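Local coordinates for protein N-(5'-phosphoribosyl)anthranilate isomerase (Pyrococcus furiosus, PDB 4AAJ) that catalyses the isomerisation of N-(5-phospho-beta-D-ribosyl)anthranilate to 1-(2-carboxyphenylamino)-1-deoxy-D-ribulose 5-phosphate, the third step from chorismate to tryptophan, at residues E35-H40 and G209-K214; V46-N49 and R55-L58; S76-F81 and A85-R90; V205-Y208 and K214-E217. All blocks are in the same frame, centred on the assembly; numbering follows the deposited sequence.

How the interactions relate
The four contacts lie round a barrel of eight parallel strands, in two groups. Interactions 1 and 4, centres about 7 Å apart, share Lys-214, helix 213-225 and the two-stranded sheet of 206-207 and 210-211, touching through Lys-211 and Glu-206. Interactions 2 and 3, centres about 11 Å apart, lie in the successive connections after strands 43-47 and 72-76 and meet at Val-48 and Ser-76. Along the chain, 2, 3 and 4 come in series, and interaction 1 spans 2 and 3. The centres of 3 and 4 are about 29 Å apart. Interaction 1 brings the first helix, 31-38, against the last, 213-225, consistent with closure of the helical ring; the others join residues near in sequence.

Interaction 1 (E35-H40 and G209-K214); sequences EIVEKH and GIKDPK
Ile-36 and Pro-213 bring their backbones closest, CA to CA 5.8 Å, where helix 31-38 passes the first turn of helix 213-225. The Ile-36 side chain makes most of the contact, with both branches directed at the proline. Its CG1 lies anti to the carbonyl carbon (chi1 -57°), which puts CG2 anti to the backbone N; that methyl presses against Pro-213, reaching CA at 3.6 Å and CG at 3.9 Å. The other branch continues past the ring: Ile-36 CD1 stands 4.0 Å from Pro-213 CG and 3.8 Å from the carbonyl O of Lys-211. Both branches therefore lie over one face of the proline ring, CG2 towards CA and CG, CD1 past CG towards Lys-211 O. Beside this pair, Val-37 CG1 lies 4.4 Å from Lys-211 CG, a looser contact with the aliphatic part of the lysine.

The amino group of Lys-211 turns elsewhere. Its NZ forms a salt bridge with Glu-206 and hydrogen bonds with the carbonyls of Cys-26 and Gly-27 and with Ser-202 OG; the buried ammonium is surrounded by oxygen atoms, which probably stabilises its charge. Asp-212, at the N-cap, bonds Leu-215 N through OD2. No hydrogen bond joins the two segments: the first helix of the barrel meets the start of the last, and the residues leading into it, through mainly apolar contacts, while Lys-211 NZ and Asp-212 OD2 find their partners elsewhere.

Interaction 2 (V46-N49 and R55-L58); sequences VVVN and RIPL
Ile-56 and Val-47 are joined by the one hydrogen bond across the contact, Ile-56 N to Val-47 O, 2.9 Å long with 154° at the hydrogen. The donor approaches nearly along the C=O axis, and the same oxygen receives a CA-H...O contact from Arg-55 CA at 3.3 Å. One carbonyl thus holds two successive residues of a segment whose end-to-end direction is 88° from that of 46-49.

The Ile-56 side chain can be followed outward from this point. At CB it branches, and CG1 takes the place between the backbone N and the carbonyl carbon (chi1 68°), which folds it back over its own chain and brings it 3.6 Å from Val-47 O. The branch then runs on extended to CD1, which rests against Val-46, 3.7 Å from CB and 3.8 Å from CG1; the two side chains cross at about a right angle. Val-48 CG1 lies 3.7 Å from Ile-56 O and 4.1 Å from Leu-58 CD2. Arg-55 bends at its third torsion, and its NH2 comes to 4.0 Å from Asn-49 CA without a bond.

The segments form the beta-to-alpha connection of the (beta/alpha)8 barrel that joins strand 43-47 to helix 58-67. Val-46 and Val-48 also touch Ala-61 of that helix and Leu-74 of strand 72-76, Ile-56 reaches Ile-64, and Leu-58 meets Arg-90 and Thr-91 of helix 81-91.

Interaction 3 (S76-F81 and A85-R90); sequences STMVGF and AMAIER
Phe-81 O accepts the one hydrogen bond between the segments, from Ala-85 N at 3.0 Å and 162° at the hydrogen, with the donor tilted 16° from the carbonyl plane. It is the i to i+4 bond of the first turn of helix 81-91, and Ala-85 CB packs 3.6 Å from that same Phe-81 O. The aromatic ring of Phe-81 extends toward helix 104-114, touching Thr-106 and Thr-109.

The second point of contact is apolar. Met-78 runs straight through its second torsion and bends at the third (chi3 -68°), and this turns CE onto the helix, 3.8 Å from Ala-87 CB. The loop that presents it is held at its base: Ser-76 OG accepts from Met-78 N at 3.1 Å, an ST turn, and is also bonded to Val-48 O. Further on, Gly-80 occupies the N-cap, and Glu-83 OE2 bonds Gly-80 N and Val-79 N. Glu-83 takes the glutamate role of a capping box, but the N-cap glycine cannot supply the reciprocal bond.

These features shape the beta-to-alpha connection between strand 72-76 and helix 81-91, one of those of the (beta/alpha)8 barrel.

Interaction 4 (V205-Y208 and K214-E217); sequences VEKY and KLVE
Leu-215 and Val-205 meet through side-chain carbons and through each other's peptide groups; the latter are the flat groups of the contact, and no aromatic ring takes part. Val-205 CG1 lies over a face of the 215-216 peptide, 3.7 Å from Leu-215 O and 3.9 Å from Leu-215 C. In return, Leu-215 CD1 stands almost straight above Val-205 C at 3.8 Å, over a face of the 205-206 peptide, and is 3.6 Å from Glu-206 O. Each residue thus sets a methyl against the other segment's backbone, consistent with the close CA pair, Val-205 to Leu-215, at 4.9 Å. Nearer the main chain, Leu-215 CB is 3.8 Å from Val-205 CA.

The Leu-215 side chain gets there because its CG is anti to the carbonyl carbon (chi1 -66°) and the chain then stays extended, so that CD1, the same methyl that meets Glu-206 O, also lies 4.2 Å from Lys-207 CG.

These residues belong to a short excursion after the last barrel strand, 198-201: strands 206-207 and 210-211 pair antiparallel before the chain enters helix 213-225, the eighth and closing barrel helix. The connection is tied at its ends, since Val-205 and Asp-212 share a backbone hydrogen bond.

Val-205 has a second neighbour in the helix. Val-216 CG2 is placed anti to the carbonyl carbon and lies 4.0 Å from Val-205 CB, the two valines crossing at a slant. Both are buried, whereas the aliphatic stem of Lys-207 flanks Leu-215 at the exposed margin.

Interaction 1 (E35-H40 and G209-K214)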
loop_
_atom_site.group_PDB
_atom_site.type_symbol
_atom_site.label_atom_id
_atom_site.label_comp_id
_atom_site.label_asym_id
_atom_site.label_seq_id
_atom_site.Cartn_x
_atom_site.Cartn_y
_atom_site.Cartn_z
ATOM N N GLU A 35 -1.652 17.323 3.335
ATOM C CA GLU A 35 -1.818 18.400 2.356
ATOM C C GLU A 35 -0.863 18.280 1.172
ATOM O O GLU A 35 -1.259 18.469 0.030
ATOM C CB GLU A 35 -1.693 19.759 3.044
ATOM C CG GLU A 35 -2.932 20.113 3.853
ATOM C CD GLU A 35 -2.712 21.232 4.853
ATOM O OE1 GLU A 35 -1.567 21.726 4.975
ATOM O OE2 GLU A 35 -3.697 21.614 5.525
ATOM N N ILE A 36 0.390 17.949 1.462
ATOM C CA ILE A 36 1.408 17.704 0.446
ATOM C C ILE A 36 1.013 16.567 -0.514
ATOM O O ILE A 36 1.040 16.750 -1.736
ATOM C CB ILE A 36 2.784 17.423 1.106
ATOM C CG1 ILE A 36 3.198 18.600 2.009
ATOM C CG2 ILE A 36 3.846 17.160 0.053
ATOM C CD1 ILE A 36 4.298 18.279 3.007
ATOM N N VAL A 37 0.634 15.408 0.035
ATOM C CA VAL A 37 0.300 14.236 -0.789
ATOM C C VAL A 37 -1.041 14.391 -1.518
ATOM O O VAL A 37 -1.189 13.946 -2.657
ATOM C CB VAL A 37 0.393 12.889 0.000
ATOM C CG1 VAL A 37 1.758 12.750 0.658
ATOM C CG2 VAL A 37 -0.707 12.759 1.040
ATOM N N GLU A 38 -1.999 15.047 -0.864
ATOM C CA GLU A 38 -3.311 15.348 -1.446
ATOM C C GLU A 38 -3.246 16.116 -2.756
ATOM O O GLU A 38 -4.180 16.051 -3.551
ATOM C CB GLU A 38 -4.125 16.190 -0.481
ATOM C CG GLU A 38 -5.138 15.425 0.333
ATOM C CD GLU A 38 -5.918 16.347 1.234
ATOM O OE1 GLU A 38 -5.431 17.465 1.517
ATOM O OE2 GLU A 38 -7.017 15.959 1.659
ATOM N N LYS A 39 -2.161 16.857 -2.963
ATOM C CA LYS A 39 -1.997 17.673 -4.172
ATOM C C LYS A 39 -1.870 16.842 -5.448
ATOM O O LYS A 39 -2.412 17.225 -6.487
ATOM C CB LYS A 39 -0.804 18.625 -4.041
ATOM C CG LYS A 39 -1.056 19.802 -3.111
ATOM C CD LYS A 39 -0.154 20.983 -3.444
ATOM C CE LYS A 39 -0.445 22.179 -2.547
ATOM N NZ LYS A 39 -0.054 21.950 -1.126
ATOM N N HIS A 40 -1.168 15.707 -5.364
ATOM C CA HIS A 40 -0.837 14.916 -6.556
ATOM C C HIS A 40 -1.146 13.433 -6.490
ATOM O O HIS A 40 -1.367 12.807 -7.523
ATOM C CB HIS A 40 0.631 15.124 -6.947
ATOM C CG HIS A 40 0.978 16.558 -7.292
ATOM N ND1 HIS A 40 0.395 17.224 -8.309
ATOM C CD2 HIS A 40 1.895 17.442 -6.719
ATOM C CE1 HIS A 40 0.902 18.471 -8.380
ATOM N NE2 HIS A 40 1.820 18.603 -7.407
ATOM N N GLY A 209 12.741 12.081 7.441
ATOM C CA GLY A 209 11.532 11.416 7.942
ATOM C C GLY A 209 10.236 12.180 7.726
ATOM O O GLY A 209 9.249 11.955 8.435
ATOM N N ILE A 210 10.239 13.095 6.758
ATOM C CA ILE A 210 9.055 13.887 6.420
ATOM C C ILE A 210 8.917 13.926 4.897
ATOM O O ILE A 210 9.901 14.121 4.187
ATOM C CB ILE A 210 9.137 15.329 6.992
ATOM C CG1 ILE A 210 9.397 15.306 8.504
ATOM C CG2 ILE A 210 7.858 16.113 6.696
ATOM C CD1 ILE A 210 9.997 16.584 9.056
ATOM N N LYS A 211 7.696 13.726 4.398
ATOM C CA LYS A 211 7.436 13.756 2.957
ATOM C C LYS A 211 7.818 15.105 2.342
ATOM O O LYS A 211 7.395 16.153 2.822
ATOM C CB LYS A 211 5.970 13.414 2.650
ATOM C CG LYS A 211 5.713 11.945 2.306
ATOM C CD LYS A 211 5.946 11.016 3.482
ATOM C CE LYS A 211 5.807 9.561 3.056
ATOM N NZ LYS A 211 6.307 8.645 4.108
ATOM N N ASP A 212 8.633 15.058 1.290
ATOM C CA ASP A 212 9.149 16.262 0.632
ATOM C C ASP A 212 8.280 16.627 -0.563
ATOM O O ASP A 212 8.126 15.815 -1.477
ATOM C CB ASP A 212 10.592 16.032 0.174
ATOM C CG ASP A 212 11.163 17.219 -0.593
ATOM O OD1 ASP A 212 11.613 18.179 0.061
ATOM O OD2 ASP A 212 11.173 17.182 -1.845
ATOM N N PRO A 213 7.724 17.859 -0.575
ATOM C CA PRO A 213 6.811 18.278 -1.647
ATOM C C PRO A 213 7.389 18.156 -3.055
ATOM O O PRO A 213 6.659 17.819 -3.995
ATOM C CB PRO A 213 6.517 19.743 -1.301
ATOM C CG PRO A 213 6.694 19.806 0.177
ATOM C CD PRO A 213 7.861 18.906 0.454
ATOM N N LYS A 214 8.684 18.419 -3.202
ATOM C CA LYS A 214 9.326 18.342 -4.514
ATOM C C LYS A 214 9.586 16.899 -4.947
ATOM O O LYS A 214 9.448 16.574 -6.126
ATOM C CB LYS A 214 10.605 19.186 -4.560
ATOM C CG LYS A 214 10.329 20.681 -4.663
ATOM C CD LYS A 214 11.554 21.516 -4.315
ATOM C CE LYS A 214 11.219 22.999 -4.323
ATOM N NZ LYS A 214 12.274 23.812 -3.658
#

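Interaction 2 (V46-N49 and R55-L58)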
loop_
_atom_site.group_PDB
_atom_site.type_symbol
_atom_site.label_atom_id
_atom_site.label_comp_id
_atom_site.label_asym_id
_atom_site.label_seq_id
_atom_site.Cartn_x
_atom_site.Cartn_y
_atom_site.Cartn_z
ATOM N N VAL A 46 -1.842 5.673 6.592
ATOM C CA VAL A 46 -1.352 5.949 7.949
ATOM C C VAL A 46 -1.073 4.615 8.627
ATOM O O VAL A 46 -1.884 3.693 8.539
ATOM C CB VAL A 46 -2.320 6.812 8.787
ATOM C CG1 VAL A 46 -2.389 8.242 8.240
ATOM C CG2 VAL A 46 -3.714 6.200 8.910
ATOM N N VAL A 47 0.079 4.521 9.286
ATOM C CA VAL A 47 0.495 3.276 9.938
ATOM C C VAL A 47 0.065 3.320 11.410
ATOM O O VAL A 47 0.363 4.281 12.126
ATOM C CB VAL A 47 2.032 3.056 9.835
ATOM C CG1 VAL A 47 2.477 1.806 10.611
ATOM C CG2 VAL A 47 2.482 2.994 8.376
ATOM N N VAL A 48 -0.669 2.302 11.834
ATOM C CA VAL A 48 -1.089 2.166 13.238
ATOM C C VAL A 48 -0.765 0.779 13.759
ATOM O O VAL A 48 -0.712 -0.175 12.989
ATOM C CB VAL A 48 -2.599 2.446 13.492
ATOM C CG1 VAL A 48 -2.976 3.838 13.054
ATOM C CG2 VAL A 48 -3.524 1.373 12.892
ATOM N N ASN A 49 -0.550 0.674 15.075
ATOM C CA ASN A 49 -0.427 -0.632 15.741
ATOM C C ASN A 49 0.541 -1.571 15.028
ATOM O O ASN A 49 0.262 -2.764 14.847
ATOM C CB ASN A 49 -1.803 -1.276 15.938
ATOM C CG ASN A 49 -2.698 -0.432 16.814
ATOM O OD1 ASN A 49 -2.225 0.507 17.481
ATOM N ND2 ASN A 49 -3.987 -0.727 16.802
ATOM N N ARG A 55 4.539 4.783 12.693
ATOM C CA ARG A 55 3.345 4.590 13.526
ATOM C C ARG A 55 2.847 5.906 14.116
ATOM O O ARG A 55 3.651 6.770 14.506
ATOM C CB ARG A 55 3.569 3.593 14.666
ATOM C CG ARG A 55 4.490 4.108 15.769
ATOM C CD ARG A 55 4.705 3.062 16.850
ATOM N NE ARG A 55 3.450 2.593 17.428
ATOM C CZ ARG A 55 3.248 1.345 17.843
ATOM N NH1 ARG A 55 4.226 0.448 17.730
ATOM N NH2 ARG A 55 2.079 0.994 18.362
ATOM N N ILE A 56 1.530 6.047 14.126
ATOM C CA ILE A 56 0.848 7.186 14.767
ATOM C C ILE A 56 -0.277 6.724 15.701
ATOM O O ILE A 56 -0.830 5.621 15.554
ATOM C CB ILE A 56 0.341 8.220 13.727
ATOM C CG1 ILE A 56 -0.803 7.628 12.871
ATOM C CG2 ILE A 56 1.483 8.746 12.866
ATOM C CD1 ILE A 56 -1.427 8.627 11.911
ATOM N N PRO A 57 -0.628 7.556 16.712
ATOM C CA PRO A 57 -1.731 7.258 17.599
ATOM C C PRO A 57 -3.068 7.295 16.842
ATOM O O PRO A 57 -3.141 7.921 15.776
ATOM C CB PRO A 57 -1.684 8.401 18.639
ATOM C CG PRO A 57 -0.369 9.068 18.462
ATOM C CD PRO A 57 0.076 8.807 17.060
ATOM N N LEU A 58 -4.094 6.651 17.383
ATOM C CA LEU A 58 -5.404 6.575 16.723
ATOM C C LEU A 58 -6.040 7.959 16.523
ATOM O O LEU A 58 -6.718 8.196 15.512
ATOM C CB LEU A 58 -6.350 5.638 17.461
ATOM C CG LEU A 58 -5.921 4.156 17.491
ATOM C CD1 LEU A 58 -6.899 3.315 18.290
ATOM C CD2 LEU A 58 -5.706 3.579 16.097
#

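Interaction 3 (S76-F81 and A85-R90)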
loop_
_atom_site.group_PDB
_atom_site.type_symbol
_atom_site.label_atom_id
_atom_site.label_comp_id
_atom_site.label_asym_id
_atom_site.label_seq_id
_atom_site.Cartn_x
_atom_site.Cartn_y
_atom_site.Cartn_z
ATOM N N SER A 76 -1.549 -1.633 8.748
ATOM C CA SER A 76 -1.112 -2.267 9.988
ATOM C C SER A 76 -0.645 -3.708 9.784
ATOM O O SER A 76 -1.036 -4.379 8.814
ATOM C CB SER A 76 -2.253 -2.250 10.988
ATOM O OG SER A 76 -1.822 -2.665 12.286
ATOM N N THR A 77 0.178 -4.171 10.726
ATOM C CA THR A 77 0.587 -5.568 10.769
ATOM C C THR A 77 -0.303 -6.377 11.712
ATOM O O THR A 77 -0.038 -7.554 11.951
ATOM C CB THR A 77 2.056 -5.680 11.219
ATOM O OG1 THR A 77 2.209 -5.006 12.471
ATOM C CG2 THR A 77 2.986 -5.039 10.194
ATOM N N MET A 78 -1.358 -5.765 12.240
ATOM C CA MET A 78 -2.310 -6.503 13.081
ATOM C C MET A 78 -2.808 -7.753 12.369
ATOM O O MET A 78 -3.025 -7.744 11.158
ATOM C CB MET A 78 -3.514 -5.642 13.429
ATOM C CG MET A 78 -3.231 -4.547 14.431
ATOM S SD MET A 78 -4.717 -3.597 14.756
ATOM C CE MET A 78 -4.976 -2.765 13.188
ATOM N N VAL A 79 -2.983 -8.818 13.148
ATOM C CA VAL A 79 -3.432 -10.110 12.650
ATOM C C VAL A 79 -4.910 -10.338 12.989
ATOM O O VAL A 79 -5.665 -10.882 12.185
ATOM C CB VAL A 79 -2.602 -11.260 13.277
ATOM C CG1 VAL A 79 -3.118 -12.617 12.805
ATOM C CG2 VAL A 79 -1.120 -11.111 12.955
ATOM N N GLY A 80 -5.313 -9.897 14.172
ATOM C CA GLY A 80 -6.605 -10.281 14.752
ATOM C C GLY A 80 -7.816 -9.567 14.183
ATOM O O GLY A 80 -7.836 -8.334 14.067
ATOM N N PHE A 81 -8.832 -10.359 13.837
ATOM C CA PHE A 81 -10.112 -9.828 13.375
ATOM C C PHE A 81 -10.583 -8.684 14.271
ATOM O O PHE A 81 -10.941 -7.615 13.786
ATOM C CB PHE A 81 -11.178 -10.938 13.316
ATOM C CG PHE A 81 -12.585 -10.418 13.198
ATOM C CD1 PHE A 81 -13.027 -9.825 12.015
ATOM C CD2 PHE A 81 -13.468 -10.508 14.278
ATOM C CE1 PHE A 81 -14.322 -9.328 11.916
ATOM C CE2 PHE A 81 -14.761 -10.018 14.181
ATOM C CZ PHE A 81 -15.186 -9.422 13.004
ATOM N N ALA A 85 -11.168 -4.621 13.721
ATOM C CA ALA A 85 -12.505 -4.046 13.922
ATOM C C ALA A 85 -12.421 -2.812 14.806
ATOM O O ALA A 85 -12.922 -1.747 14.465
ATOM C CB ALA A 85 -13.442 -5.079 14.530
ATOM N N MET A 86 -11.745 -2.950 15.941
ATOM C CA MET A 86 -11.614 -1.840 16.862
ATOM C C MET A 86 -10.829 -0.671 16.283
ATOM O O MET A 86 -11.176 0.473 16.523
ATOM C CB MET A 86 -11.039 -2.312 18.206
ATOM C CG MET A 86 -11.971 -3.248 18.979
ATOM S SD MET A 86 -13.730 -2.821 18.929
ATOM C CE MET A 86 -13.783 -1.300 19.884
ATOM N N ALA A 87 -9.782 -0.952 15.502
ATOM C CA ALA A 87 -9.021 0.117 14.874
ATOM C C ALA A 87 -9.866 0.895 13.860
ATOM O O ALA A 87 -9.774 2.114 13.774
ATOM C CB ALA A 87 -7.760 -0.430 14.204
ATOM N N ILE A 88 -10.667 0.168 13.096
ATOM C CA ILE A 88 -11.543 0.768 12.086
ATOM C C ILE A 88 -12.572 1.677 12.775
ATOM O O ILE A 88 -12.731 2.841 12.382
ATOM C CB ILE A 88 -12.221 -0.322 11.220
ATOM C CG1 ILE A 88 -11.178 -1.054 10.368
ATOM C CG2 ILE A 88 -13.295 0.278 10.306
ATOM C CD1 ILE A 88 -11.680 -2.355 9.771
ATOM N N GLU A 89 -13.208 1.157 13.827
ATOM C CA GLU A 89 -14.212 1.898 14.597
ATOM C C GLU A 89 -13.631 3.162 15.210
ATOM O O GLU A 89 -14.222 4.251 15.137
ATOM C CB GLU A 89 -14.803 1.011 15.689
ATOM C CG GLU A 89 -15.799 -0.008 15.175
ATOM C CD GLU A 89 -16.298 -0.957 16.248
ATOM O OE1 GLU A 89 -16.120 -0.671 17.456
ATOM O OE2 GLU A 89 -16.878 -1.997 15.880
ATOM N N ARG A 90 -12.445 3.016 15.795
ATOM C CA ARG A 90 -11.777 4.119 16.452
ATOM C C ARG A 90 -11.267 5.180 15.472
ATOM O O ARG A 90 -11.137 6.328 15.851
ATOM C CB ARG A 90 -10.648 3.606 17.381
ATOM C CG ARG A 90 -11.155 2.839 18.595
ATOM C CD ARG A 90 -10.090 1.928 19.203
ATOM N NE ARG A 90 -10.631 1.018 20.222
ATOM C CZ ARG A 90 -10.038 -0.108 20.620
ATOM N NH1 ARG A 90 -8.888 -0.489 20.080
ATOM N NH2 ARG A 90 -10.603 -0.871 21.545
#

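Interaction 4 (V205-Y208 and K214-E217)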
loop_
_atom_site.group_PDB
_atom_site.type_symbol
_atom_site.label_atom_id
_atom_site.label_comp_id
_atom_site.label_asym_id
_atom_site.label_seq_id
_atom_site.Cartn_x
_atom_site.Cartn_y
_atom_site.Cartn_z
ATOM N N VAL A 205 10.244 9.245 -1.182
ATOM C CA VAL A 205 9.819 10.641 -1.337
ATOM C C VAL A 205 9.993 11.464 -0.045
ATOM O O VAL A 205 9.361 12.512 0.131
ATOM C CB VAL A 205 8.380 10.753 -1.903
ATOM C CG1 VAL A 205 8.339 10.254 -3.339
ATOM C CG2 VAL A 205 7.374 10.002 -1.038
ATOM N N GLU A 206 10.865 10.986 0.842
ATOM C CA GLU A 206 11.083 11.595 2.156
ATOM C C GLU A 206 12.439 12.285 2.273
ATOM O O GLU A 206 13.382 11.948 1.553
ATOM C CB GLU A 206 11.006 10.536 3.256
ATOM C CG GLU A 206 9.608 10.175 3.721
ATOM C CD GLU A 206 9.617 9.164 4.854
ATOM O OE1 GLU A 206 10.711 8.862 5.378
ATOM O OE2 GLU A 206 8.532 8.666 5.229
ATOM N N LYS A 207 12.510 13.245 3.196
ATOM C CA LYS A 207 13.763 13.856 3.650
ATOM C C LYS A 207 13.646 14.158 5.137
ATOM O O LYS A 207 12.738 14.881 5.559
ATOM C CB LYS A 207 14.088 15.136 2.876
ATOM C CG LYS A 207 14.877 14.903 1.594
ATOM C CD LYS A 207 15.694 16.120 1.184
ATOM C CE LYS A 207 14.847 17.169 0.478
ATOM N NZ LYS A 207 15.687 18.191 -0.207
ATOM N N TYR A 208 14.558 13.588 5.921
ATOM C CA TYR A 208 14.559 13.708 7.388
ATOM C C TYR A 208 13.280 13.146 8.037
ATOM O O TYR A 208 12.800 13.664 9.055
ATOM C CB TYR A 208 14.817 15.158 7.835
ATOM C CG TYR A 208 16.009 15.832 7.176
ATOM C CD1 TYR A 208 17.285 15.749 7.739
ATOM C CD2 TYR A 208 15.856 16.562 5.993
ATOM C CE1 TYR A 208 18.373 16.369 7.141
ATOM C CE2 TYR A 208 16.935 17.185 5.388
ATOM C CZ TYR A 208 18.190 17.086 5.964
ATOM O OH TYR A 208 19.259 17.705 5.361
ATOM N N LYS A 214 8.684 18.419 -3.202
ATOM C CA LYS A 214 9.326 18.342 -4.514
ATOM C C LYS A 214 9.586 16.899 -4.947
ATOM O O LYS A 214 9.448 16.574 -6.126
ATOM C CB LYS A 214 10.605 19.186 -4.560
ATOM C CG LYS A 214 10.329 20.681 -4.663
ATOM C CD LYS A 214 11.554 21.516 -4.315
ATOM C CE LYS A 214 11.219 22.999 -4.323
ATOM N NZ LYS A 214 12.274 23.812 -3.658
ATOM N N LEU A 215 9.947 16.040 -3.996
ATOM C CA LEU A 215 10.103 14.607 -4.283
ATOM C C LEU A 215 8.756 13.952 -4.602
ATOM O O LEU A 215 8.649 13.201 -5.575
ATOM C CB LEU A 215 10.831 13.874 -3.147
ATOM C CG LEU A 215 12.307 14.209 -2.867
ATOM C CD1 LEU A 215 12.860 13.314 -1.768
ATOM C CD2 LEU A 215 13.183 14.118 -4.111
ATOM N N VAL A 216 7.737 14.262 -3.798
ATOM C CA VAL A 216 6.362 13.793 -4.032
ATOM C C VAL A 216 5.887 14.160 -5.440
ATOM O O VAL A 216 5.474 13.286 -6.206
ATOM C CB VAL A 216 5.375 14.335 -2.962
ATOM C CG1 VAL A 216 3.922 14.088 -3.363
ATOM C CG2 VAL A 216 5.657 13.713 -1.602
ATOM N N GLU A 217 5.971 15.447 -5.780
ATOM C CA GLU A 217 5.531 15.945 -7.087
ATOM C C GLU A 217 6.282 15.280 -8.244
ATOM O O GLU A 217 5.674 14.897 -9.245
ATOM C CB GLU A 217 5.668 17.475 -7.146
ATOM C CG GLU A 217 5.119 18.135 -8.406
ATOM C CD GLU A 217 6.093 18.098 -9.574
ATOM O OE1 GLU A 217 7.320 18.236 -9.348
ATOM O OE2 GLU A 217 5.632 17.935 -10.725
#